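Local coordinates for protein choline dehydrogenase and related flavoproteins (Aspergillus oryzae, PDB 3Q9T) that oxidises formate as a formate oxidase of the glucose-methanol-choline oxidoreductase family, with an 8-formyl-FAD cofactor at its catalytic site, at residues K118-D123 with A566-A571; D323-R328 with D334-A339. All coordinates share one frame; numbering follows the deposited sequence.

Interaction 1 (K118-D123 with A566-A571)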
loop_
_atom_site.group_PDB
_atom_site.type_symbol
_atom_site.label_atom_id
_atom_site.label_comp_id
_atom_site.label_asym_id
_atom_site.label_seq_id
_atom_site.Cartn_x
_atom_site.Cartn_y
_atom_site.Cartn_z
ATOM N N LYS A 118 -37.444 18.062 -3.225
ATOM C CA LYS A 118 -38.137 17.772 -1.972
ATOM C C LYS A 118 -38.366 16.287 -1.708
ATOM O O LYS A 118 -38.306 15.844 -0.568
ATOM C CB LYS A 118 -39.474 18.524 -1.915
ATOM C CG LYS A 118 -39.661 19.322 -0.642
ATOM C CD LYS A 118 -38.541 20.345 -0.474
ATOM C CE LYS A 118 -38.736 21.202 0.782
ATOM N NZ LYS A 118 -38.889 20.381 2.031
ATOM N N GLU A 119 -38.647 15.513 -2.744
ATOM C CA GLU A 119 -38.980 14.108 -2.525
ATOM C C GLU A 119 -37.788 13.298 -1.994
ATOM O O GLU A 119 -37.945 12.177 -1.494
ATOM C CB GLU A 119 -39.572 13.482 -3.805
ATOM C CG GLU A 119 -38.585 13.342 -4.972
ATOM C CD GLU A 119 -39.227 12.758 -6.239
ATOM O OE1 GLU A 119 -39.876 11.685 -6.169
ATOM O OE2 GLU A 119 -39.079 13.386 -7.311
ATOM N N TRP A 120 -36.588 13.853 -2.103
ATOM C CA TRP A 120 -35.429 13.196 -1.506
ATOM C C TRP A 120 -34.970 13.917 -0.240
ATOM O O TRP A 120 -33.810 14.305 -0.132
ATOM C CB TRP A 120 -34.272 13.098 -2.500
ATOM C CG TRP A 120 -34.500 12.110 -3.632
ATOM C CD1 TRP A 120 -34.954 12.393 -4.887
ATOM C CD2 TRP A 120 -34.275 10.691 -3.598
ATOM N NE1 TRP A 120 -35.019 11.240 -5.643
ATOM C CE2 TRP A 120 -34.615 10.182 -4.871
ATOM C CE3 TRP A 120 -33.833 9.802 -2.611
ATOM C CZ2 TRP A 120 -34.518 8.828 -5.185
ATOM C CZ3 TRP A 120 -33.739 8.452 -2.923
ATOM C CH2 TRP A 120 -34.070 7.978 -4.205
ATOM N N THR A 121 -35.886 14.117 0.700
ATOM C CA THR A 121 -35.543 14.679 2.008
ATOM C C THR A 121 -36.042 13.739 3.111
ATOM O O THR A 121 -36.710 12.740 2.825
ATOM C CB THR A 121 -36.127 16.085 2.211
ATOM O OG1 THR A 121 -37.542 16.046 2.020
ATOM C CG2 THR A 121 -35.528 17.058 1.222
ATOM N N TRP A 122 -35.720 14.047 4.362
ATOM C CA TRP A 122 -36.050 13.145 5.458
ATOM C C TRP A 122 -37.506 12.627 5.456
ATOM O O TRP A 122 -37.754 11.426 5.238
ATOM C CB TRP A 122 -35.672 13.747 6.822
ATOM C CG TRP A 122 -35.995 12.792 7.912
ATOM C CD1 TRP A 122 -37.057 12.856 8.759
ATOM C CD2 TRP A 122 -35.299 11.574 8.228
ATOM N NE1 TRP A 122 -37.058 11.766 9.591
ATOM C CE2 TRP A 122 -35.984 10.970 9.295
ATOM C CE3 TRP A 122 -34.142 10.953 7.727
ATOM C CZ2 TRP A 122 -35.566 9.761 9.874
ATOM C CZ3 TRP A 122 -33.724 9.751 8.305
ATOM C CH2 TRP A 122 -34.441 9.168 9.365
ATOM N N ASP A 123 -38.467 13.511 5.695
ATOM C CA ASP A 123 -39.860 13.068 5.869
ATOM C C ASP A 123 -40.389 12.173 4.733
ATOM O O ASP A 123 -40.863 11.059 4.987
ATOM C CB ASP A 123 -40.790 14.260 6.123
ATOM C CG ASP A 123 -40.434 15.010 7.404
ATOM O OD1 ASP A 123 -40.112 14.341 8.408
ATOM O OD2 ASP A 123 -40.461 16.259 7.401
ATOM N N ALA A 566 -38.467 1.546 -7.139
ATOM C CA ALA A 566 -39.574 0.692 -7.553
ATOM C C ALA A 566 -40.905 1.474 -7.564
ATOM O O ALA A 566 -41.669 1.413 -8.532
ATOM C CB ALA A 566 -39.660 -0.543 -6.635
ATOM N N ASP A 567 -41.168 2.224 -6.498
ATOM C CA ASP A 567 -42.355 3.072 -6.453
ATOM C C ASP A 567 -42.415 3.999 -7.664
ATOM O O ASP A 567 -43.439 4.060 -8.341
ATOM C CB ASP A 567 -42.426 3.885 -5.154
ATOM C CG ASP A 567 -43.370 3.265 -4.119
ATOM O OD1 ASP A 567 -43.777 2.095 -4.312
ATOM O OD2 ASP A 567 -43.687 3.944 -3.104
ATOM N N MET A 568 -41.315 4.700 -7.951
ATOM C CA MET A 568 -41.278 5.647 -9.077
ATOM C C MET A 568 -41.470 4.971 -10.446
ATOM O O MET A 568 -42.096 5.547 -11.344
ATOM C CB MET A 568 -40.003 6.490 -9.042
ATOM C CG MET A 568 -39.850 7.320 -7.743
ATOM S SD MET A 568 -38.512 8.537 -7.814
ATOM C CE MET A 568 -37.098 7.428 -7.921
ATOM N N ILE A 569 -40.953 3.751 -10.599
ATOM C CA ILE A 569 -41.160 2.991 -11.834
ATOM C C ILE A 569 -42.639 2.592 -11.969
ATOM O O ILE A 569 -43.227 2.700 -13.045
ATOM C CB ILE A 569 -40.252 1.747 -11.905
ATOM C CG1 ILE A 569 -38.798 2.165 -12.138
ATOM C CG2 ILE A 569 -40.688 0.797 -13.029
ATOM C CD1 ILE A 569 -37.822 1.018 -12.015
ATOM N N LYS A 570 -43.243 2.152 -10.872
ATOM C CA LYS A 570 -44.649 1.756 -10.892
ATOM C C LYS A 570 -45.547 2.928 -11.246
ATOM O O LYS A 570 -46.528 2.760 -11.965
ATOM C CB LYS A 570 -45.082 1.167 -9.554
ATOM C CG LYS A 570 -44.493 -0.205 -9.256
ATOM C CD LYS A 570 -45.100 -0.795 -7.980
ATOM C CE LYS A 570 -44.386 -2.075 -7.575
ATOM N NZ LYS A 570 -44.902 -2.614 -6.286
ATOM N N ALA A 571 -45.210 4.109 -10.736
ATOM C CA ALA A 571 -46.013 5.292 -11.000
ATOM C C ALA A 571 -45.974 5.630 -12.480
ATOM O O ALA A 571 -46.933 6.173 -13.038
ATOM C CB ALA A 571 -45.530 6.470 -10.170
#
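M568 reaches from helix 555-572, the C-terminal helix of this GMC oxidoreductase's FAD-binding Rossmann-type fold, to E119 and W120 in the turn that precedes helix 122-131. Along the helix, D567 turns to that second helix instead, its OD2 hydrogen-bonded to Y128. Within 566-571, M568 alone touches E119 and W120. Its first torsion sets CG opposite the carbonyl carbon, and a bend at the thioether (chi3 -66°) swings the methyl toward the indole. A long, unbranched, flexible side chain suits a place where the nearest CA atoms, those of E119 and M568, stand 10.9 Å apart. The sulfur SD lies 3.8 Å from E119 OE1, a van der Waals approach beside a carboxylate engaged by two lysines: K564 pairs with OE1 and K529 with OE2. W120 offers a broad apolar ring to the methionine while its NE1 is satisfied by P528 O, and K564 makes a cation-pi contact with the ring. The side chain of W120 is about 12 Å from the bound 8-formyl-FAD, so it does not touch the cofactor. M568 CE approaches this ring obliquely, 4.0 Å from W120 CZ2.

Interaction 2 (D323-R328 with D334-A339); sequences DDVLLR and DAVVSA
V325 and V336 bring their methyl groups together where the short helix 323-327 packs against helix 331-343, two consecutive helices joined by a short connection. V325 CG1, held opposite its own backbone N (chi1 -178°), sits against both branches of V336, 3.8 Å from V336 CG2 and 3.9 Å from V336 CG1, and the two side chains cross at about a right angle. L326 adds a looser touch, its CD2 4.3 Å from V336 CG2; the leucine is long enough to reach V336 although CB does not point at the other helix. P347 also touches V336. Polar bonds hold the first helix and the residue after it. D323 O accepts both L327 N and R328 N, the latter at 3.2 Å, the mark of a wider pi-type turn. R328 grips D324 side-on, NE and NH2 both donating to OD1, with NE at 3.0 Å from D324 OD1; that oxygen lies in the guanidinium plane. D324 OD2 forms a salt bridge with K332, near the start of helix 331-343. The chemistry implies a division of labour: branched aliphatic groups join the helices by dispersion and solvent exclusion, while charged pairs tie R328 back to the helix and D324 to K332.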
loop_
_atom_site.group_PDB
_atom_site.type_symbol
_atom_site.label_atom_id
_atom_site.label_comp_id
_atom_site.label_asym_id
_atom_site.label_seq_id
_atom_site.Cartn_x
_atom_site.Cartn_y
_atom_site.Cartn_z
ATOM N N ASP A 323 -14.058 -14.187 22.093
ATOM C CA ASP A 323 -12.953 -14.885 21.443
ATOM C C ASP A 323 -12.873 -16.365 21.820
ATOM O O ASP A 323 -12.675 -17.232 20.959
ATOM C CB ASP A 323 -11.620 -14.202 21.770
ATOM C CG ASP A 323 -11.633 -12.712 21.454
ATOM O OD1 ASP A 323 -12.538 -11.995 21.943
ATOM O OD2 ASP A 323 -10.737 -12.259 20.711
ATOM N N ASP A 324 -13.013 -16.655 23.108
ATOM C CA ASP A 324 -12.791 -18.018 23.589
ATOM C C ASP A 324 -13.934 -18.960 23.210
ATOM O O ASP A 324 -13.799 -20.176 23.288
ATOM C CB ASP A 324 -12.570 -18.038 25.099
ATOM C CG ASP A 324 -11.568 -19.104 25.521
ATOM O OD1 ASP A 324 -10.486 -19.191 24.889
ATOM O OD2 ASP A 324 -11.866 -19.864 26.470
ATOM N N VAL A 325 -15.055 -18.382 22.798
ATOM C CA VAL A 325 -16.216 -19.167 22.438
ATOM C C VAL A 325 -16.320 -19.330 20.928
ATOM O O VAL A 325 -16.562 -20.427 20.431
ATOM C CB VAL A 325 -17.504 -18.519 22.953
ATOM C CG1 VAL A 325 -18.696 -19.393 22.601
ATOM C CG2 VAL A 325 -17.414 -18.263 24.469
ATOM N N LEU A 326 -16.115 -18.240 20.196
ATOM C CA LEU A 326 -16.350 -18.259 18.760
ATOM C C LEU A 326 -15.089 -18.388 17.908
ATOM O O LEU A 326 -15.108 -19.030 16.852
ATOM C CB LEU A 326 -17.160 -17.033 18.346
ATOM C CG LEU A 326 -18.574 -17.017 18.932
ATOM C CD1 LEU A 326 -19.260 -15.666 18.692
ATOM C CD2 LEU A 326 -19.385 -18.161 18.345
ATOM N N LEU A 327 -13.994 -17.798 18.371
ATOM C CA LEU A 327 -12.800 -17.678 17.543
ATOM C C LEU A 327 -11.858 -18.868 17.623
ATOM O O LEU A 327 -11.230 -19.228 16.630
ATOM C CB LEU A 327 -12.018 -16.414 17.902
ATOM C CG LEU A 327 -12.051 -15.232 16.933
ATOM C CD1 LEU A 327 -10.908 -14.284 17.289
ATOM C CD2 LEU A 327 -11.939 -15.701 15.477
ATOM N N ARG A 328 -11.738 -19.452 18.808
ATOM C CA ARG A 328 -10.761 -20.504 19.046
ATOM C C ARG A 328 -11.435 -21.864 19.060
ATOM O O ARG A 328 -12.579 -21.997 19.491
ATOM C CB ARG A 328 -9.984 -20.242 20.350
ATOM C CG ARG A 328 -9.128 -18.979 20.281
ATOM C CD ARG A 328 -8.194 -18.794 21.459
ATOM N NE ARG A 328 -8.869 -18.200 22.610
ATOM C CZ ARG A 328 -8.869 -16.898 22.883
ATOM N NH1 ARG A 328 -8.226 -16.046 22.085
ATOM N NH2 ARG A 328 -9.510 -16.450 23.958
ATOM N N ASP A 334 -17.394 -25.885 20.180
ATOM C CA ASP A 334 -18.167 -27.065 19.806
ATOM C C ASP A 334 -19.583 -27.008 20.356
ATOM O O ASP A 334 -20.537 -27.342 19.662
ATOM C CB ASP A 334 -17.468 -28.343 20.254
ATOM C CG ASP A 334 -16.330 -28.728 19.334
ATOM O OD1 ASP A 334 -16.381 -28.349 18.138
ATOM O OD2 ASP A 334 -15.389 -29.407 19.806
ATOM N N ALA A 335 -19.717 -26.549 21.594
ATOM C CA ALA A 335 -21.010 -26.531 22.254
ATOM C C ALA A 335 -21.981 -25.584 21.561
ATOM O O ALA A 335 -23.110 -25.963 21.260
ATOM C CB ALA A 335 -20.851 -26.149 23.735
ATOM N N VAL A 336 -21.548 -24.349 21.315
ATOM C CA VAL A 336 -22.441 -23.358 20.707
ATOM C C VAL A 336 -22.739 -23.696 19.234
ATOM O O VAL A 336 -23.824 -23.409 18.727
ATOM C CB VAL A 336 -21.917 -21.908 20.875
ATOM C CG1 VAL A 336 -21.950 -21.504 22.356
ATOM C CG2 VAL A 336 -20.517 -21.768 20.318
ATOM N N VAL A 337 -21.777 -24.326 18.570
ATOM C CA VAL A 337 -21.950 -24.773 17.199
ATOM C C VAL A 337 -22.981 -25.913 17.140
ATOM O O VAL A 337 -23.795 -25.984 16.221
ATOM C CB VAL A 337 -20.595 -25.223 16.594
ATOM C CG1 VAL A 337 -20.788 -25.902 15.254
ATOM C CG2 VAL A 337 -19.664 -24.032 16.439
ATOM N N SER A 338 -22.955 -26.796 18.134
ATOM C CA SER A 338 -23.891 -27.913 18.158
ATOM C C SER A 338 -25.319 -27.418 18.406
ATOM O O SER A 338 -26.266 -27.880 17.774
ATOM C CB SER A 338 -23.460 -28.950 19.197
ATOM O OG SER A 338 -24.464 -29.931 19.386
ATOM N N ALA A 339 -25.467 -26.470 19.321
ATOM C CA ALA A 339 -26.750 -25.819 19.561
ATOM C C ALA A 339 -27.295 -25.085 18.330
ATOM O O ALA A 339 -28.500 -25.126 18.047
ATOM C CB ALA A 339 -26.639 -24.844 20.732
#

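From the N terminus, the chain passes through the first Rossmann strands and reaches 118-123, which waits more than 400 residues for its partner. Interaction 1 closes this very long loop only when the last helix, 555-572, arrives, so it joins the N-terminal part of the fold to the C-terminal end. Between these two ends the chain makes interaction 2, a local closure with five residues between its segments, joining helices 323-327 and 331-343. The contacts therefore nest and do not cross. Their centres lie 45 Å apart, on opposite sides of the chain's centre: one belongs to the cofactor-binding portion, the other to a peripheral helical excursion between strands 308-316 and 353-358.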